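Long-range contact in glycosyl hydrolase family 62 protein (Coprinopsis cinerea, PDB 5B6T), which hydrolyses alpha-L-arabinofuranosidic bonds, probably releasing arabinose side groups from arabinoxylan in the breakdown of hemicellulose: residues G162-S167 and V182-D187. Sequence-based numbering, arbitrary orientation.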
loop_
_atom_site.group_PDB
_atom_site.type_symbol
_atom_site.label_atom_id
_atom_site.label_comp_id
_atom_site.label_asym_id
_atom_site.label_seq_id
_atom_site.Cartn_x
_atom_site.Cartn_y
_atom_site.Cartn_z
ATOM N N GLY A 162 4.756 -5.302 15.245
ATOM C CA GLY A 162 3.596 -6.099 15.561
ATOM C C GLY A 162 2.376 -5.329 16.007
ATOM O O GLY A 162 1.450 -5.949 16.539
ATOM N N HIS A 163 2.324 -4.008 15.766
ATOM C CA HIS A 163 1.135 -3.227 16.089
ATOM C C HIS A 163 0.625 -2.547 14.853
ATOM O O HIS A 163 1.406 -2.030 14.068
ATOM C CB HIS A 163 1.425 -2.164 17.147
ATOM C CG HIS A 163 2.101 -2.719 18.357
ATOM N ND1 HIS A 163 3.450 -2.572 18.584
ATOM C CD2 HIS A 163 1.621 -3.450 19.389
ATOM C CE1 HIS A 163 3.786 -3.243 19.675
ATOM N NE2 HIS A 163 2.685 -3.759 20.197
ATOM N N LEU A 164 -0.689 -2.568 14.689
ATOM C CA LEU A 164 -1.397 -1.758 13.708
ATOM C C LEU A 164 -2.172 -0.706 14.478
ATOM O O LEU A 164 -2.992 -1.033 15.334
ATOM C CB LEU A 164 -2.376 -2.623 12.911
ATOM C CG LEU A 164 -3.270 -1.887 11.899
ATOM C CD1 LEU A 164 -2.472 -1.300 10.737
ATOM C CD2 LEU A 164 -4.326 -2.839 11.367
ATOM N N TYR A 165 -1.913 0.554 14.178
ATOM C CA TYR A 165 -2.551 1.681 14.855
ATOM C C TYR A 165 -3.626 2.318 13.988
ATOM O O TYR A 165 -3.543 2.292 12.737
ATOM C CB TYR A 165 -1.531 2.764 15.188
ATOM C CG TYR A 165 -0.377 2.268 16.020
ATOM C CD1 TYR A 165 -0.481 2.191 17.385
ATOM C CD2 TYR A 165 0.828 1.897 15.436
ATOM C CE1 TYR A 165 0.564 1.703 18.147
ATOM C CE2 TYR A 165 1.888 1.396 16.193
ATOM C CZ TYR A 165 1.746 1.310 17.554
ATOM O OH TYR A 165 2.792 0.865 18.333
ATOM N N ARG A 166 -4.600 2.935 14.659
ATOM C CA ARG A 166 -5.690 3.620 13.969
ATOM C C ARG A 166 -6.127 4.893 14.722
ATOM O O ARG A 166 -6.475 4.808 15.908
ATOM C CB ARG A 166 -6.878 2.687 13.826
ATOM C CG ARG A 166 -8.027 3.237 12.988
ATOM C CD ARG A 166 -9.314 2.438 13.055
ATOM N NE ARG A 166 -9.833 2.345 14.427
ATOM C CZ ARG A 166 -10.519 3.302 15.039
ATOM N NH1 ARG A 166 -10.803 4.428 14.428
ATOM N NH2 ARG A 166 -10.919 3.119 16.284
ATOM N N SER A 167 -6.061 6.042 14.039
ATOM C CA SER A 167 -6.641 7.309 14.517
ATOM C C SER A 167 -7.854 7.616 13.688
ATOM O O SER A 167 -8.041 7.088 12.573
ATOM C CB SER A 167 -5.658 8.475 14.383
ATOM O OG SER A 167 -4.565 8.341 15.279
ATOM N N VAL A 182 -5.419 4.293 18.561
ATOM C CA VAL A 182 -5.595 3.064 19.360
ATOM C C VAL A 182 -4.837 1.948 18.641
ATOM O O VAL A 182 -4.477 2.080 17.474
ATOM C CB VAL A 182 -7.084 2.674 19.578
ATOM C CG1 VAL A 182 -7.803 3.784 20.347
ATOM C CG2 VAL A 182 -7.773 2.353 18.263
ATOM N N ILE A 183 -4.561 0.866 19.338
ATOM C CA ILE A 183 -3.993 -0.331 18.707
ATOM C C ILE A 183 -5.187 -1.096 18.140
ATOM O O ILE A 183 -6.045 -1.621 18.883
ATOM C CB ILE A 183 -3.142 -1.177 19.699
ATOM C CG1 ILE A 183 -1.848 -0.407 20.046
ATOM C CG2 ILE A 183 -2.803 -2.522 19.057
ATOM C CD1 ILE A 183 -1.041 -0.915 21.229
ATOM N N ALA A 184 -5.315 -1.073 16.820
ATOM C CA ALA A 184 -6.384 -1.779 16.131
ATOM C C ALA A 184 -6.184 -3.305 16.081
ATOM O O ALA A 184 -7.155 -4.076 16.036
ATOM C CB ALA A 184 -6.507 -1.249 14.718
ATOM N N MET A 185 -4.930 -3.726 16.020
ATOM C CA MET A 185 -4.572 -5.135 15.986
ATOM C C MET A 185 -3.121 -5.257 16.436
ATOM O O MET A 185 -2.299 -4.354 16.206
ATOM C CB MET A 185 -4.720 -5.727 14.572
ATOM C CG MET A 185 -4.555 -7.233 14.561
ATOM S SD MET A 185 -4.816 -7.888 12.901
ATOM C CE MET A 185 -6.589 -7.932 12.850
ATOM N N GLN A 186 -2.807 -6.370 17.071
ATOM C CA GLN A 186 -1.438 -6.628 17.483
ATOM C C GLN A 186 -1.127 -8.090 17.560
ATOM O O GLN A 186 -2.037 -8.933 17.661
ATOM C CB GLN A 186 -1.116 -5.943 18.800
ATOM C CG GLN A 186 -1.905 -6.435 19.973
ATOM C CD GLN A 186 -1.750 -5.496 21.151
ATOM O OE1 GLN A 186 -0.664 -5.009 21.430
ATOM N NE2 GLN A 186 -2.861 -5.174 21.792
ATOM N N ASP A 187 0.166 -8.389 17.441
ATOM C CA ASP A 187 0.670 -9.738 17.663
ATOM C C ASP A 187 1.964 -9.654 18.444
ATOM O O ASP A 187 2.792 -8.799 18.164
ATOM C CB ASP A 187 0.913 -10.457 16.336
ATOM C CG ASP A 187 0.869 -11.973 16.471
ATOM O OD1 ASP A 187 1.820 -12.557 17.030
ATOM O OD2 ASP A 187 -0.115 -12.592 16.027
HETATM O O HOH W 1 2.069 -4.939 22.575
#
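H163 and Q186 face each other as a non-hydrogen-bonded pair of the antiparallel hairpin of strands 163-170 and 182-186, the latter an outermost strand in one blade of the five-bladed beta-propeller of GH62. Followed outward, Q186 starts with CB lying 3.4 Å from G162 O and 3.7 Å from H163 CD2. CG sits between the backbone N and the carbonyl carbon (chi1 64°), and the chain then runs extended to the amide. There OE1 comes to the imidazole edge in the ring plane, 3.4 Å from H163 CD2, while the amide and ring planes stand 70° apart. A water donates to Q186 OE1 and is hydrogen-bonded to H163 NE2 at 2.7 Å, bridging the two side chains; D159 is hydrogen-bonded to H163 ND1 and also to Y165 OH.

On that same sheet face Y165 and I183 lie side by side, with CE1 of Y165 3.7 Å from CG1 of I183, both touching helix 130-135. Between these pairs a classic beta bulge sets A184 and M185 against L164. L164 O takes A184 N at 2.8 Å and, weakly, M185 N, whereas L164 N gives a nearly straight bond (175°) to M185 O. The bulge thus moves the register by one residue while keeping both polar groups of L164 bonded, and the water and D159 give both imidazole nitrogens of H163 a partner, which probably fixes the ring's rotation.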